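Local coordinates for protein nucleoside 2-deoxyribosyltransferase (Enterococcus faecalis, PDB 7M5H) that probably cleaves the N-glycosidic bond of a deoxynucleotide such as 5-hydroxymethyl-dUMP, using the Rossmann-like fold of the nucleoside 2-deoxyribosyltransferases, at residues Y8-L13 with A87-V92; R20-L25 with V74-G79; E27-L32 with E155-R160. One frame throughout, in Å; residues are numbered along the deposited sequence.

Overall arrangement
The three contacts lie on the two faces of one parallel sheet. Contact 1 joins strand 5-10 to helix 84-96 on one face and holds a bound glycerol. Contacts 2 and 3 lie on the other face and share helix 16-30. Their centres are about 14 Å apart. Contacts 1 and 2 are about 11 Å apart, centre to centre. They meet through neighbouring strands: Ala10 N and Val74 O lie 2.6 Å apart, probably hydrogen-bonded. Phe9 CZ also packs 3.6 Å from Leu76 CD1. Contact 3 is farthest from the glycerol-bearing contact, about 18 Å between centres. Val74 CG2, 3.9 Å from Ile157 CD1, ties it to contact 2.

Contact 1 (Y8-L13 with A87-V92); sequences YFAGPL and ASEIGV. With GOL (glycerol), chain G.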
loop_
_atom_site.group_PDB
_atom_site.type_symbol
_atom_site.label_atom_id
_atom_site.label_comp_id
_atom_site.label_asym_id
_atom_site.label_seq_id
_atom_site.Cartn_x
_atom_site.Cartn_y
_atom_site.Cartn_z
ATOM N N TYR B 8 -0.075 -0.871 24.886
ATOM C CA TYR B 8 0.850 -0.905 23.761
ATOM C C TYR B 8 0.269 -0.057 22.638
ATOM O O TYR B 8 -0.864 -0.291 22.203
ATOM C CB TYR B 8 1.093 -2.336 23.282
ATOM C CG TYR B 8 2.098 -2.432 22.155
ATOM C CD1 TYR B 8 3.460 -2.503 22.417
ATOM C CD2 TYR B 8 1.685 -2.448 20.828
ATOM C CE1 TYR B 8 4.383 -2.588 21.390
ATOM C CE2 TYR B 8 2.599 -2.532 19.795
ATOM C CZ TYR B 8 3.947 -2.603 20.082
ATOM O OH TYR B 8 4.861 -2.688 19.057
ATOM N N PHE B 9 1.039 0.922 22.173
ATOM C CA PHE B 9 0.602 1.831 21.117
ATOM C C PHE B 9 1.114 1.293 19.786
ATOM O O PHE B 9 2.299 1.422 19.464
ATOM C CB PHE B 9 1.100 3.247 21.381
ATOM C CG PHE B 9 0.450 4.290 20.517
ATOM C CD1 PHE B 9 -0.699 4.937 20.941
ATOM C CD2 PHE B 9 0.984 4.619 19.283
ATOM C CE1 PHE B 9 -1.302 5.896 20.151
ATOM C CE2 PHE B 9 0.388 5.578 18.488
ATOM C CZ PHE B 9 -0.758 6.216 18.922
ATOM N N ALA B 10 0.218 0.689 19.011
ATOM C CA ALA B 10 0.563 0.136 17.710
ATOM C C ALA B 10 0.285 1.162 16.620
ATOM O O ALA B 10 -0.791 1.770 16.587
ATOM C CB ALA B 10 -0.223 -1.149 17.441
ATOM N N GLY B 11 1.256 1.351 15.733
ATOM C CA GLY B 11 1.131 2.290 14.645
ATOM C C GLY B 11 2.448 2.480 13.926
ATOM O O GLY B 11 3.525 2.273 14.496
ATOM N N PRO B 12 2.392 2.863 12.651
ATOM C CA PRO B 12 3.629 3.184 11.930
ATOM C C PRO B 12 4.356 4.334 12.609
ATOM O O PRO B 12 3.735 5.259 13.138
ATOM C CB PRO B 12 3.137 3.564 10.528
ATOM C CG PRO B 12 1.702 3.951 10.715
ATOM C CD PRO B 12 1.194 3.067 11.818
ATOM N N LEU B 13 5.687 4.263 12.601
ATOM C CA LEU B 13 6.524 5.189 13.358
ATOM C C LEU B 13 7.780 5.540 12.573
ATOM O O LEU B 13 8.862 5.716 13.141
ATOM C CB LEU B 13 6.896 4.601 14.719
ATOM C CG LEU B 13 7.698 3.294 14.690
ATOM C CD1 LEU B 13 8.754 3.293 15.782
ATOM C CD2 LEU B 13 6.795 2.079 14.820
ATOM N N ALA B 87 -1.136 -4.787 11.538
ATOM C CA ALA B 87 -2.080 -5.864 11.261
ATOM C C ALA B 87 -1.635 -7.168 11.912
ATOM O O ALA B 87 -2.458 -7.904 12.469
ATOM C CB ALA B 87 -2.243 -6.042 9.752
ATOM N N SER B 88 -0.334 -7.467 11.859
ATOM C CA SER B 88 0.172 -8.672 12.511
ATOM C C SER B 88 0.053 -8.572 14.027
ATOM O O SER B 88 -0.306 -9.551 14.691
ATOM C CB SER B 88 1.623 -8.924 12.103
ATOM O OG SER B 88 1.712 -9.295 10.738
ATOM N N GLU B 89 0.355 -7.399 14.590
ATOM C CA GLU B 89 0.226 -7.215 16.032
ATOM C C GLU B 89 -1.220 -7.353 16.488
ATOM O O GLU B 89 -1.477 -7.840 17.595
ATOM C CB GLU B 89 0.788 -5.852 16.441
ATOM C CG GLU B 89 2.308 -5.779 16.417
ATOM C CD GLU B 89 2.835 -4.371 16.626
ATOM O OE1 GLU B 89 2.109 -3.406 16.308
ATOM O OE2 GLU B 89 3.979 -4.230 17.110
ATOM N N ILE B 90 -2.175 -6.931 15.655
ATOM C CA ILE B 90 -3.586 -7.126 15.978
ATOM C C ILE B 90 -3.919 -8.612 16.013
ATOM O O ILE B 90 -4.639 -9.082 16.902
ATOM C CB ILE B 90 -4.473 -6.365 14.974
ATOM C CG1 ILE B 90 -4.362 -4.856 15.199
ATOM C CG2 ILE B 90 -5.925 -6.822 15.073
ATOM C CD1 ILE B 90 -5.059 -4.029 14.139
ATOM N N GLY B 91 -3.394 -9.374 15.051
ATOM C CA GLY B 91 -3.633 -10.809 15.045
ATOM C C GLY B 91 -3.048 -11.503 16.260
ATOM O O GLY B 91 -3.650 -12.429 16.809
ATOM N N VAL B 92 -1.864 -11.067 16.697
ATOM C CA VAL B 92 -1.276 -11.616 17.915
ATOM C C VAL B 92 -2.141 -11.272 19.121
ATOM O O VAL B 92 -2.400 -12.121 19.983
ATOM C CB VAL B 92 0.167 -11.106 18.097
ATOM C CG1 VAL B 92 0.703 -11.509 19.463
ATOM C CG2 VAL B 92 1.066 -11.638 16.992
HETATM C C1 GOL G . 4.607 -0.993 15.615
HETATM O O1 GOL G . 3.225 -0.871 15.755
HETATM C C2 GOL G . 4.861 -1.846 14.348
HETATM O O2 GOL G . 6.105 -2.456 14.379
HETATM C C3 GOL G . 4.729 -0.858 13.162
HETATM O O3 GOL G . 5.008 -1.586 12.003
#
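Ala10, at the end of strand 5-10, faces Glu89 of helix 84-96, with 7.5 Å between their CA atoms. Glu89 bridges that gap. Its CG is anti to the carbonyl carbon (chi1 -74°) and the chain is extended beyond it, which carries the carboxylate across to the strand. The Tyr8 ring and the carboxylate plane are almost perpendicular, 88° apart. Tyr8 OH lies 2.6 Å from Glu89 OE2 and within hydrogen-bonding reach of Asp63 as well. Glu89 OE1 comes within 3.4 Å of Ala10 CB. The same oxygen accepts a hydrogen bond from O1 of a glycerol, 2.8 Å away. Gly11 N donates to that glycerol O1 at 3.0 Å, so the hydroxyl links the loop just after the strand to the helix. Leu13 CD2 packs 3.9 Å from glycerol C1. The glycerol probably comes from the crystallisation liquor. A polyol held here, beside a buried carboxylate and the loop that follows a strand, is consistent with a sugar-binding pocket of this family. Asp63 comes from helix 56-68, which also packs on Tyr8 and Glu89. Tyr135 of a second subunit touches Glu89, and strand 72-76 pairs with strand 5-10.

Contact 2 (R20-L25 with V74-G79); sequences RYNAYL and VALLDG
Leu76 meets Tyr21, Asn22 and Leu25 where helix 16-30 packs on the parallel sheet of this Rossmann-like fold. The helix follows strand 5-10 in the chain. Its segment 20-25 runs roughly antiparallel to segment 74-76, with 147° between their N-to-C directions. The two segment axes come within 11.6 Å. Leu76 is the one side chain of the strand segment that fills this interval.

The tight part is at Leu76 CD2. This methyl lies at the edge of the Tyr21 ring, near the ring plane, 3.9 Å from Tyr21 CD2. Tyr21 has CG anti to its backbone nitrogen (chi1 -172°), and this swings the ring toward the sheet. Leu25 CG stands over one face of the same ring, 3.9 Å above its plane and offset toward the rim. Asn22 runs alongside Leu76 the opposite way, and its carbonyl oxygen OD1 is the part that touches. The amide nitrogen of Asn22 bonds to Pro12 O and to Gln42, which fixes how the amide is turned. Tyr21 OH is held by Glu150.

Leu25 makes the looser part, and Leu103 and Leu153 also pack on it. The outer side of the helix turns from the sheet. There Arg20 and Ala23 are exposed, and Arg20 and Tyr24 form reciprocal cation-pi contacts with Tyr24 and Arg20 of a third subunit. Back in the interior, Leu25 CD1 stays 4.2 Å from Leu76 CD1, whereas Asn22 OD1 approaches Leu76 CD2 to 3.3 Å, a packing contact.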
loop_
_atom_site.group_PDB
_atom_site.type_symbol
_atom_site.label_atom_id
_atom_site.label_comp_id
_atom_site.label_asym_id
_atom_site.label_seq_id
_atom_site.Cartn_x
_atom_site.Cartn_y
_atom_site.Cartn_z
ATOM N N ARG B 20 5.333 12.381 14.721
ATOM C CA ARG B 20 4.763 13.527 15.422
ATOM C C ARG B 20 3.346 13.237 15.901
ATOM O O ARG B 20 2.953 13.674 16.989
ATOM C CB ARG B 20 4.776 14.757 14.515
ATOM C CG ARG B 20 6.164 15.291 14.198
ATOM C CD ARG B 20 6.091 16.412 13.175
ATOM N NE ARG B 20 5.148 17.449 13.581
ATOM C CZ ARG B 20 5.478 18.527 14.284
ATOM N NH1 ARG B 20 6.736 18.718 14.659
ATOM N NH2 ARG B 20 4.550 19.415 14.610
ATOM N N TYR B 21 2.563 12.508 15.104
ATOM C CA TYR B 21 1.189 12.219 15.497
ATOM C C TYR B 21 1.143 11.228 16.653
ATOM O O TYR B 21 0.321 11.373 17.565
ATOM C CB TYR B 21 0.397 11.692 14.303
ATOM C CG TYR B 21 -1.083 11.545 14.575
ATOM C CD1 TYR B 21 -1.884 12.661 14.785
ATOM C CD2 TYR B 21 -1.682 10.293 14.617
ATOM C CE1 TYR B 21 -3.239 12.534 15.033
ATOM C CE2 TYR B 21 -3.036 10.155 14.863
ATOM C CZ TYR B 21 -3.809 11.278 15.071
ATOM O OH TYR B 21 -5.157 11.146 15.317
ATOM N N ASN B 22 2.016 10.216 16.632
ATOM C CA ASN B 22 2.076 9.272 17.743
ATOM C C ASN B 22 2.398 9.982 19.051
ATOM O O ASN B 22 1.766 9.723 20.080
ATOM C CB ASN B 22 3.111 8.180 17.461
ATOM C CG ASN B 22 2.724 7.291 16.293
ATOM O OD1 ASN B 22 1.560 7.232 15.899
ATOM N ND2 ASN B 22 3.704 6.586 15.738
ATOM N N ALA B 23 3.376 10.892 19.028
ATOM C CA ALA B 23 3.727 11.630 20.237
ATOM C C ALA B 23 2.595 12.554 20.669
ATOM O O ALA B 23 2.365 12.744 21.868
ATOM C CB ALA B 23 5.013 12.424 20.011
ATOM N N TYR B 24 1.878 13.134 19.705
ATOM C CA TYR B 24 0.772 14.027 20.033
ATOM C C TYR B 24 -0.392 13.264 20.655
ATOM O O TYR B 24 -1.058 13.773 21.566
ATOM C CB TYR B 24 0.332 14.782 18.777
ATOM C CG TYR B 24 -1.107 15.248 18.784
ATOM C CD1 TYR B 24 -1.498 16.361 19.519
ATOM C CD2 TYR B 24 -2.072 14.588 18.033
ATOM C CE1 TYR B 24 -2.813 16.792 19.517
ATOM C CE2 TYR B 24 -3.386 15.011 18.025
ATOM C CZ TYR B 24 -3.752 16.114 18.765
ATOM O OH TYR B 24 -5.061 16.536 18.759
ATOM N N LEU B 25 -0.650 12.041 20.186
ATOM C CA LEU B 25 -1.728 11.240 20.759
ATOM C C LEU B 25 -1.336 10.651 22.108
ATOM O O LEU B 25 -2.133 10.679 23.054
ATOM C CB LEU B 25 -2.127 10.120 19.799
ATOM C CG LEU B 25 -3.302 10.372 18.855
ATOM C CD1 LEU B 25 -3.699 9.074 18.176
ATOM C CD2 LEU B 25 -4.480 10.967 19.608
ATOM N N VAL B 74 -3.666 -0.187 21.654
ATOM C CA VAL B 74 -4.207 0.909 20.860
ATOM C C VAL B 74 -3.542 0.857 19.492
ATOM O O VAL B 74 -2.311 0.872 19.392
ATOM C CB VAL B 74 -3.978 2.268 21.542
ATOM C CG1 VAL B 74 -4.429 3.400 20.632
ATOM C CG2 VAL B 74 -4.720 2.323 22.868
ATOM N N ALA B 75 -4.353 0.786 18.437
ATOM C CA ALA B 75 -3.859 0.592 17.082
ATOM C C ALA B 75 -4.328 1.719 16.175
ATOM O O ALA B 75 -5.498 2.112 16.208
ATOM C CB ALA B 75 -4.319 -0.755 16.517
ATOM N N LEU B 76 -3.409 2.235 15.365
ATOM C CA LEU B 76 -3.716 3.252 14.370
ATOM C C LEU B 76 -3.826 2.573 13.009
ATOM O O LEU B 76 -2.862 1.959 12.539
ATOM C CB LEU B 76 -2.644 4.343 14.356
ATOM C CG LEU B 76 -2.879 5.563 15.255
ATOM C CD1 LEU B 76 -3.329 5.165 16.655
ATOM C CD2 LEU B 76 -1.627 6.424 15.329
ATOM N N LEU B 77 -4.999 2.679 12.385
ATOM C CA LEU B 77 -5.288 1.968 11.146
ATOM C C LEU B 77 -5.130 2.826 9.896
ATOM O O LEU B 77 -5.211 2.290 8.786
ATOM C CB LEU B 77 -6.714 1.401 11.181
ATOM C CG LEU B 77 -7.114 0.529 12.372
ATOM C CD1 LEU B 77 -8.526 -0.007 12.182
ATOM C CD2 LEU B 77 -6.127 -0.611 12.574
ATOM N N ASP B 78 -4.904 4.129 10.042
ATOM C CA ASP B 78 -4.895 5.026 8.896
ATOM C C ASP B 78 -3.701 4.746 7.984
ATOM O O ASP B 78 -2.752 4.038 8.337
ATOM C CB ASP B 78 -4.885 6.481 9.362
ATOM C CG ASP B 78 -6.270 6.982 9.724
ATOM O OD1 ASP B 78 -7.166 6.931 8.855
ATOM O OD2 ASP B 78 -6.467 7.414 10.879
ATOM N N GLY B 79 -3.762 5.329 6.789
ATOM C CA GLY B 79 -2.805 5.067 5.742
ATOM C C GLY B 79 -3.509 4.546 4.508
ATOM O O GLY B 79 -4.702 4.228 4.542
#

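Contact 3 (E27-L32 with E155-R160); sequences EQIRQL and EEIKQR
Ile29 and Ile157 meet where helices 16-30 and 150-159 pack side by side on one face of the Rossmann-like sheet. Their CA atoms are 7.9 Å apart. Both isoleucines have the same shape: CG1 is anti to the carbonyl carbon and the chain is extended to CD1. They cross at about a right angle. Ile157 CD1 fits against the branches of Ile29, 3.8 Å from Ile29 CD1 and 3.9 Å from Ile29 CG2. Val74 and Ile36, from two strands of the sheet, also touch Ile157, so this end of the contact is buried.

Leu32 carries the outer part. Its CG is also anti to the carbonyl carbon (chi1 -77°), and its two methyls divide the work. Leu32 CD1 packs 4.1 Å from Ile157 CG2. The Leu32 side chain meets the aliphatic chain of Lys158 at about a right angle. Leu154 of the same helix as Lys158 packs on both Ile29 and Leu32. The first torsion of Lys158 (chi1 -108°) lies off the usual staggered positions, and its chain bends at chi3. Its ammonium reaches the solvent-exposed side of the contact and makes a long salt bridge with Glu155, one turn back. Leu32 CD2 touches CG, CD and CE of this lysine, with Lys158 CE nearest to Leu32 CD2 at 4.0 Å.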
loop_
_atom_site.group_PDB
_atom_site.type_symbol
_atom_site.label_atom_id
_atom_site.label_comp_id
_atom_site.label_asym_id
_atom_site.label_seq_id
_atom_site.Cartn_x
_atom_site.Cartn_y
_atom_site.Cartn_z
ATOM N N GLU B 27 0.670 11.673 24.368
ATOM C CA GLU B 27 0.623 12.675 25.428
ATOM C C GLU B 27 -0.793 12.846 25.964
ATOM O O GLU B 27 -0.998 12.925 27.180
ATOM C CB GLU B 27 1.172 14.009 24.915
ATOM C CG GLU B 27 0.834 15.208 25.792
ATOM C CD GLU B 27 1.456 15.132 27.175
ATOM O OE1 GLU B 27 2.454 14.400 27.349
ATOM O OE2 GLU B 27 0.946 15.810 28.092
ATOM N N GLN B 28 -1.785 12.898 25.072
ATOM C CA GLN B 28 -3.172 13.013 25.515
ATOM C C GLN B 28 -3.618 11.769 26.273
ATOM O O GLN B 28 -4.359 11.869 27.259
ATOM C CB GLN B 28 -4.090 13.262 24.320
ATOM C CG GLN B 28 -3.909 14.611 23.654
ATOM C CD GLN B 28 -4.823 14.785 22.458
ATOM O OE1 GLN B 28 -4.381 14.714 21.311
ATOM N NE2 GLN B 28 -6.108 15.007 22.718
ATOM N N ILE B 29 -3.186 10.588 25.826
ATOM C CA ILE B 29 -3.589 9.350 26.488
ATOM C C ILE B 29 -3.020 9.295 27.900
ATOM O O ILE B 29 -3.720 8.951 28.859
ATOM C CB ILE B 29 -3.154 8.128 25.659
ATOM C CG1 ILE B 29 -3.830 8.142 24.288
ATOM C CG2 ILE B 29 -3.474 6.839 26.401
ATOM C CD1 ILE B 29 -3.441 6.976 23.404
ATOM N N ARG B 30 -1.738 9.639 28.047
ATOM C CA ARG B 30 -1.109 9.597 29.361
ATOM C C ARG B 30 -1.696 10.640 30.305
ATOM O O ARG B 30 -1.670 10.450 31.525
ATOM C CB ARG B 30 0.402 9.786 29.222
ATOM C CG ARG B 30 1.121 8.568 28.656
ATOM C CD ARG B 30 2.551 8.893 28.256
ATOM N NE ARG B 30 3.297 7.695 27.878
ATOM C CZ ARG B 30 4.440 7.708 27.198
ATOM N NH1 ARG B 30 4.969 8.859 26.807
ATOM N NH2 ARG B 30 5.049 6.568 26.900
ATOM N N GLN B 31 -2.236 11.734 29.767
ATOM C CA GLN B 31 -2.861 12.755 30.599
ATOM C C GLN B 31 -4.249 12.362 31.084
ATOM O O GLN B 31 -4.820 13.078 31.914
ATOM C CB GLN B 31 -2.943 14.082 29.840
ATOM C CG GLN B 31 -1.620 14.817 29.752
ATOM C CD GLN B 31 -0.992 15.037 31.113
ATOM O OE1 GLN B 31 -1.626 15.566 32.026
ATOM N NE2 GLN B 31 0.261 14.621 31.261
ATOM N N LEU B 32 -4.805 11.253 30.590
ATOM C CA LEU B 32 -6.118 10.817 31.053
ATOM C C LEU B 32 -6.061 10.340 32.499
ATOM O O LEU B 32 -6.875 10.753 33.333
ATOM C CB LEU B 32 -6.655 9.708 30.148
ATOM C CG LEU B 32 -7.223 10.118 28.790
ATOM C CD1 LEU B 32 -7.644 8.886 28.004
ATOM C CD2 LEU B 32 -8.396 11.067 28.973
ATOM N N GLU B 155 -12.049 8.659 25.247
ATOM C CA GLU B 155 -13.213 8.266 26.033
ATOM C C GLU B 155 -13.280 6.753 26.200
ATOM O O GLU B 155 -13.602 6.253 27.284
ATOM C CB GLU B 155 -14.489 8.793 25.376
ATOM C CG GLU B 155 -15.763 8.429 26.117
ATOM C CD GLU B 155 -15.851 9.087 27.479
ATOM O OE1 GLU B 155 -15.577 10.302 27.572
ATOM O OE2 GLU B 155 -16.189 8.387 28.457
ATOM N N GLU B 156 -12.971 6.006 25.137
ATOM C CA GLU B 156 -12.990 4.550 25.221
ATOM C C GLU B 156 -11.880 4.031 26.128
ATOM O O GLU B 156 -12.076 3.057 26.865
ATOM C CB GLU B 156 -12.869 3.944 23.823
ATOM C CG GLU B 156 -12.857 2.424 23.798
ATOM C CD GLU B 156 -14.182 1.821 24.221
ATOM O OE1 GLU B 156 -15.225 2.485 24.039
ATOM O OE2 GLU B 156 -14.181 0.685 24.739
ATOM N N ILE B 157 -10.707 4.669 26.087
ATOM C CA ILE B 157 -9.603 4.255 26.946
ATOM C C ILE B 157 -9.950 4.482 28.411
ATOM O O ILE B 157 -9.626 3.658 29.276
ATOM C CB ILE B 157 -8.311 4.993 26.545
ATOM C CG1 ILE B 157 -7.807 4.492 25.189
ATOM C CG2 ILE B 157 -7.236 4.828 27.613
ATOM C CD1 ILE B 157 -6.557 5.194 24.702
ATOM N N LYS B 158 -10.622 5.596 28.717
ATOM C CA LYS B 158 -10.997 5.879 30.097
ATOM C C LYS B 158 -11.943 4.816 30.644
ATOM O O LYS B 158 -11.790 4.364 31.783
ATOM C CB LYS B 158 -11.636 7.265 30.195
ATOM C CG LYS B 158 -10.757 8.312 30.858
ATOM C CD LYS B 158 -11.543 9.579 31.158
ATOM C CE LYS B 158 -12.150 10.166 29.893
ATOM N NZ LYS B 158 -12.912 11.414 30.177
ATOM N N GLN B 159 -12.924 4.401 29.837
ATOM C CA GLN B 159 -13.877 3.377 30.251
ATOM C C GLN B 159 -13.216 2.026 30.500
ATOM O O GLN B 159 -13.753 1.222 31.268
ATOM C CB GLN B 159 -14.977 3.222 29.198
ATOM C CG GLN B 159 -15.790 4.483 28.937
ATOM C CD GLN B 159 -16.703 4.842 30.090
ATOM O OE1 GLN B 159 -17.103 3.981 30.873
ATOM N NE2 GLN B 159 -17.036 6.123 30.205
ATOM N N ARG B 160 -12.076 1.752 29.869
ATOM C CA ARG B 160 -11.392 0.475 30.029
ATOM C C ARG B 160 -10.307 0.511 31.098
ATOM O O ARG B 160 -9.457 -0.385 31.133
ATOM C CB ARG B 160 -10.792 0.024 28.696
ATOM C CG ARG B 160 -11.829 -0.287 27.628
ATOM C CD ARG B 160 -11.180 -0.712 26.322
ATOM N NE ARG B 160 -12.167 -1.264 25.400
ATOM C CZ ARG B 160 -12.499 -2.548 25.353
ATOM N NH1 ARG B 160 -11.916 -3.414 26.171
ATOM N NH2 ARG B 160 -13.412 -2.969 24.490
#